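Local coordinates for protein peroxisomal acyl-coenzyme A oxidase 1 (Arabidopsis thaliana, PDB 1W07) that oxidises long- and medium-chain acyl-CoAs to 2-trans-enoyl-CoAs with its FAD cofactor, passing the electrons to oxygen to give hydrogen peroxide in peroxisomal fatty-acid breakdown, at residues Ile225-Met237 with Trp406-Pro419. The protein carries 1 engineered substitution. Sequence-based numbering, arbitrary orientation.
Sequences IGTKMGNGAYNSM and WCSGLPELFAVYVP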
loop_
_atom_site.group_PDB
_atom_site.type_symbol
_atom_site.label_atom_id
_atom_site.label_comp_id
_atom_site.label_asym_id
_atom_site.label_seq_id
_atom_site.Cartn_x
_atom_site.Cartn_y
_atom_site.Cartn_z
ATOM N N ILE B 225 -4.417 21.032 -9.724
ATOM C CA ILE B 225 -3.225 20.296 -10.153
ATOM C C ILE B 225 -3.481 18.931 -10.790
ATOM O O ILE B 225 -2.550 18.303 -11.296
ATOM C CB ILE B 225 -2.244 20.091 -8.991
ATOM C CG1 ILE B 225 -2.894 19.236 -7.888
ATOM C CG2 ILE B 225 -1.811 21.439 -8.436
ATOM C CD1 ILE B 225 -1.912 18.815 -6.817
ATOM N N GLY B 226 -4.727 18.470 -10.771
ATOM C CA GLY B 226 -5.007 17.190 -11.396
ATOM C C GLY B 226 -5.551 16.087 -10.504
ATOM O O GLY B 226 -5.625 16.218 -9.284
ATOM N N THR B 227 -5.929 14.981 -11.140
ATOM C CA THR B 227 -6.497 13.838 -10.448
ATOM C C THR B 227 -5.460 13.121 -9.597
ATOM O O THR B 227 -4.309 12.938 -9.999
ATOM C CB THR B 227 -7.140 12.846 -11.455
ATOM O OG1 THR B 227 -8.188 13.517 -12.154
ATOM C CG2 THR B 227 -7.726 11.635 -10.732
ATOM N N LYS B 228 -5.880 12.704 -8.412
ATOM C CA LYS B 228 -4.993 12.039 -7.475
ATOM C C LYS B 228 -5.341 10.569 -7.271
ATOM O O LYS B 228 -6.385 10.083 -7.697
ATOM C CB LYS B 228 -5.039 12.780 -6.133
ATOM C CG LYS B 228 -4.390 14.179 -6.192
ATOM C CD LYS B 228 -5.142 15.245 -5.396
ATOM C CE LYS B 228 -6.542 15.461 -5.938
ATOM N NZ LYS B 228 -7.189 16.628 -5.289
ATOM N N MET B 229 -4.439 9.869 -6.610
ATOM C CA MET B 229 -4.591 8.462 -6.303
ATOM C C MET B 229 -5.957 8.083 -5.719
ATOM O O MET B 229 -6.432 8.691 -4.758
ATOM C CB MET B 229 -3.481 8.083 -5.320
ATOM C CG MET B 229 -3.584 6.707 -4.717
ATOM S SD MET B 229 -2.187 6.355 -3.628
ATOM C CE MET B 229 -2.694 4.733 -3.037
ATOM N N GLY B 230 -6.570 7.063 -6.313
ATOM C CA GLY B 230 -7.838 6.549 -5.820
ATOM C C GLY B 230 -9.130 7.106 -6.385
ATOM O O GLY B 230 -9.181 8.241 -6.855
ATOM N N ASN B 231 -10.181 6.291 -6.346
ATOM C CA ASN B 231 -11.500 6.712 -6.812
ATOM C C ASN B 231 -12.162 7.466 -5.666
ATOM O O ASN B 231 -12.388 6.899 -4.604
ATOM C CB ASN B 231 -12.343 5.499 -7.177
ATOM C CG ASN B 231 -11.816 4.783 -8.385
ATOM O OD1 ASN B 231 -11.732 5.359 -9.469
ATOM N ND2 ASN B 231 -11.452 3.523 -8.213
ATOM N N GLY B 232 -12.485 8.736 -5.886
ATOM C CA GLY B 232 -13.075 9.543 -4.836
ATOM C C GLY B 232 -11.919 10.084 -4.012
ATOM O O GLY B 232 -11.075 10.826 -4.523
ATOM N N ALA B 233 -11.877 9.710 -2.738
ATOM C CA ALA B 233 -10.814 10.123 -1.834
ATOM C C ALA B 233 -10.537 11.631 -1.835
ATOM O O ALA B 233 -11.430 12.431 -1.575
ATOM C CB ALA B 233 -9.530 9.329 -2.168
ATOM N N TYR B 234 -9.294 12.019 -2.116
ATOM C CA TYR B 234 -8.939 13.433 -2.115
ATOM C C TYR B 234 -9.329 14.144 -3.406
ATOM O O TYR B 234 -9.058 15.335 -3.565
ATOM C CB TYR B 234 -7.430 13.607 -1.889
ATOM C CG TYR B 234 -7.050 14.122 -0.518
ATOM C CD1 TYR B 234 -6.964 13.261 0.579
ATOM C CD2 TYR B 234 -6.777 15.478 -0.316
ATOM C CE1 TYR B 234 -6.616 13.741 1.843
ATOM C CE2 TYR B 234 -6.430 15.965 0.944
ATOM C CZ TYR B 234 -6.351 15.086 2.019
ATOM O OH TYR B 234 -5.994 15.543 3.264
ATOM N N ASN B 235 -9.975 13.439 -4.326
ATOM C CA ASN B 235 -10.342 14.078 -5.574
ATOM C C ASN B 235 -11.507 15.053 -5.440
ATOM O O ASN B 235 -11.849 15.762 -6.387
ATOM C CB ASN B 235 -10.577 13.026 -6.644
ATOM C CG ASN B 235 -9.267 12.451 -7.150
ATOM O OD1 ASN B 235 -8.421 13.184 -7.664
ATOM N ND2 ASN B 235 -9.085 11.148 -6.992
ATOM N N SER B 236 -12.091 15.110 -4.245
ATOM C CA SER B 236 -13.171 16.046 -3.964
ATOM C C SER B 236 -12.501 17.355 -3.530
ATOM O O SER B 236 -13.148 18.404 -3.457
ATOM C CB SER B 236 -14.047 15.526 -2.829
ATOM O OG SER B 236 -13.261 15.171 -1.710
ATOM N N MET B 237 -11.203 17.274 -3.234
ATOM C CA MET B 237 -10.421 18.428 -2.804
ATOM C C MET B 237 -9.814 19.100 -4.023
ATOM O O MET B 237 -9.289 18.431 -4.917
ATOM C CB MET B 237 -9.292 17.992 -1.857
ATOM C CG MET B 237 -8.352 19.112 -1.358
ATOM S SD MET B 237 -9.112 20.183 -0.090
ATOM C CE MET B 237 -9.026 19.147 1.391
ATOM N N TRP B 406 -14.075 -1.620 -4.532
ATOM C CA TRP B 406 -14.225 -0.317 -3.903
ATOM C C TRP B 406 -15.249 -0.314 -2.749
ATOM O O TRP B 406 -15.032 0.346 -1.730
ATOM C CB TRP B 406 -14.668 0.711 -4.942
ATOM C CG TRP B 406 -14.541 2.112 -4.453
ATOM C CD1 TRP B 406 -13.425 2.885 -4.506
ATOM C CD2 TRP B 406 -15.556 2.904 -3.823
ATOM N NE1 TRP B 406 -13.676 4.112 -3.953
ATOM C CE2 TRP B 406 -14.976 4.153 -3.523
ATOM C CE3 TRP B 406 -16.901 2.680 -3.481
ATOM C CZ2 TRP B 406 -15.690 5.183 -2.890
ATOM C CZ3 TRP B 406 -17.613 3.712 -2.850
ATOM C CH2 TRP B 406 -17.001 4.945 -2.564
ATOM N N CYS B 407 -16.357 -1.051 -2.904
ATOM C CA CYS B 407 -17.395 -1.068 -1.877
ATOM C C CYS B 407 -16.929 -1.719 -0.564
ATOM O O CYS B 407 -17.660 -1.738 0.432
ATOM C CB CYS B 407 -18.687 -1.721 -2.408
ATOM S SG CYS B 407 -18.601 -3.498 -2.790
ATOM N N SER B 408 -15.699 -2.231 -0.533
ATOM C CA SER B 408 -15.196 -2.791 0.719
ATOM C C SER B 408 -14.796 -1.631 1.656
ATOM O O SER B 408 -14.575 -1.848 2.859
ATOM C CB SER B 408 -13.984 -3.705 0.475
ATOM O OG SER B 408 -12.818 -2.965 0.147
ATOM N N GLY B 409 -14.717 -0.413 1.102
ATOM C CA GLY B 409 -14.362 0.757 1.886
ATOM C C GLY B 409 -12.877 0.925 2.140
ATOM O O GLY B 409 -12.423 2.006 2.540
ATOM N N LEU B 410 -12.106 -0.128 1.896
ATOM C CA LEU B 410 -10.668 -0.085 2.164
ATOM C C LEU B 410 -9.792 0.600 1.118
ATOM O O LEU B 410 -8.861 1.317 1.475
ATOM C CB LEU B 410 -10.165 -1.513 2.452
ATOM C CG LEU B 410 -10.774 -2.079 3.759
ATOM C CD1 LEU B 410 -10.507 -3.580 3.921
ATOM C CD2 LEU B 410 -10.189 -1.308 4.924
ATOM N N PRO B 411 -10.073 0.380 -0.181
ATOM C CA PRO B 411 -9.269 1.024 -1.241
ATOM C C PRO B 411 -9.289 2.548 -1.093
ATOM O O PRO B 411 -8.240 3.203 -1.085
ATOM C CB PRO B 411 -9.967 0.560 -2.519
ATOM C CG PRO B 411 -10.501 -0.804 -2.144
ATOM C CD PRO B 411 -11.030 -0.583 -0.743
ATOM N N GLU B 412 -10.477 3.132 -0.968
ATOM C CA GLU B 412 -10.545 4.575 -0.827
ATOM C C GLU B 412 -9.910 5.053 0.487
ATOM O O GLU B 412 -9.229 6.084 0.514
ATOM C CB GLU B 412 -11.994 5.065 -0.909
ATOM C CG GLU B 412 -12.080 6.595 -0.912
ATOM C CD GLU B 412 -13.499 7.113 -0.797
ATOM O OE1 GLU B 412 -14.305 6.497 -0.066
ATOM O OE2 GLU B 412 -13.803 8.154 -1.409
ATOM N N LEU B 413 -10.117 4.316 1.576
ATOM C CA LEU B 413 -9.562 4.729 2.854
ATOM C C LEU B 413 -8.033 4.845 2.799
ATOM O O LEU B 413 -7.444 5.784 3.342
ATOM C CB LEU B 413 -9.990 3.748 3.948
ATOM C CG LEU B 413 -9.506 4.079 5.372
ATOM C CD1 LEU B 413 -10.060 5.438 5.808
ATOM C CD2 LEU B 413 -9.940 2.972 6.335
ATOM N N PHE B 414 -7.388 3.897 2.133
ATOM C CA PHE B 414 -5.941 3.912 1.996
ATOM C C PHE B 414 -5.508 5.122 1.173
ATOM O O PHE B 414 -4.615 5.892 1.568
ATOM C CB PHE B 414 -5.465 2.634 1.298
ATOM C CG PHE B 414 -3.971 2.586 1.072
ATOM C CD1 PHE B 414 -3.092 2.442 2.142
ATOM C CD2 PHE B 414 -3.444 2.705 -0.206
ATOM C CE1 PHE B 414 -1.714 2.419 1.953
ATOM C CE2 PHE B 414 -2.052 2.684 -0.415
ATOM C CZ PHE B 414 -1.187 2.542 0.666
ATOM N N ALA B 415 -6.139 5.297 0.022
ATOM C CA ALA B 415 -5.797 6.409 -0.854
ATOM C C ALA B 415 -6.023 7.759 -0.166
ATOM O O ALA B 415 -5.181 8.651 -0.255
ATOM C CB ALA B 415 -6.620 6.314 -2.141
ATOM N N VAL B 416 -7.138 7.916 0.541
ATOM C CA VAL B 416 -7.402 9.191 1.189
ATOM C C VAL B 416 -6.470 9.438 2.382
ATOM O O VAL B 416 -6.143 10.591 2.700
ATOM C CB VAL B 416 -8.881 9.291 1.642
ATOM C CG1 VAL B 416 -9.112 8.491 2.923
ATOM C CG2 VAL B 416 -9.268 10.750 1.815
ATOM N N TYR B 417 -6.015 8.360 3.025
ATOM C CA TYR B 417 -5.135 8.488 4.188
ATOM C C TYR B 417 -3.638 8.734 3.907
ATOM O O TYR B 417 -3.007 9.531 4.618
ATOM C CB TYR B 417 -5.237 7.255 5.095
ATOM C CG TYR B 417 -4.419 7.428 6.358
ATOM C CD1 TYR B 417 -4.895 8.227 7.406
ATOM C CD2 TYR B 417 -3.122 6.913 6.461
ATOM C CE1 TYR B 417 -4.106 8.514 8.504
ATOM C CE2 TYR B 417 -2.316 7.206 7.569
ATOM C CZ TYR B 417 -2.821 8.007 8.583
ATOM O OH TYR B 417 -2.063 8.290 9.699
ATOM N N VAL B 418 -3.079 8.057 2.893
ATOM C CA VAL B 418 -1.653 8.144 2.557
ATOM C C VAL B 418 -0.977 9.500 2.528
ATOM O O VAL B 418 0.224 9.601 2.806
ATOM C CB VAL B 418 -1.290 7.437 1.216
ATOM C CG1 VAL B 418 -1.208 5.959 1.442
ATOM C CG2 VAL B 418 -2.284 7.765 0.135
ATOM N N PRO B 419 -1.710 10.543 2.169
ATOM C CA PRO B 419 -1.050 11.860 2.150
ATOM C C PRO B 419 -0.485 12.195 3.544
ATOM O O PRO B 419 0.413 13.036 3.676
ATOM C CB PRO B 419 -2.179 12.795 1.761
ATOM C CG PRO B 419 -3.017 11.956 0.871
ATOM C CD PRO B 419 -3.066 10.643 1.598
#
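Ala-233 docks on helix 410-417 through both backbone and side chain: its N donates to Glu-412 OE2 at 2.8 Å and 168°, while its CB lies 3.9 Å from Val-416 CB. Extended beyond CG, the Glu-412 chain brings its carboxylate to the loop, where OE2 accepts on its anti lone pair and also forms a salt bridge with Arg-53. Packing is close at Ala-233, Gly-230 and Ala-415, the backbones being nearest at Ala-233 and Val-416 (CA to CA 4.7 Å); a modelled CB on Gly-230 would clash with Ala-415 CB. Beside it, Met-229 lies across the helix, CG anti to the backbone N (chi1 171°), its CE 3.4 Å from Phe-414 CE2. At the looser, partly exposed Asn-231, the amide turns to Gly-230 O of the second subunit, and the segments meet through CB, 3.8 Å from Trp-406 NE1, and one bent bond (146°) from NE1 to the backbone O. A leucine in place of Trp-406 would probably leave that carbonyl without its indole donor and open a gap beside Asn-231 CB. Toward FAD, Tyr-234 turns a ring edge to Val-416 O (CE1 at 3.3 Å), and both Tyr-234 and Pro-419 touch the cofactor. The contact thus joins the loop between strands 220-224 and 240-244 of the acyl-CoA dehydrogenase-like middle domain to helix 410-417, which packs through Leu-410, Phe-414 and Tyr-417 against helices 278-309 and 370-398.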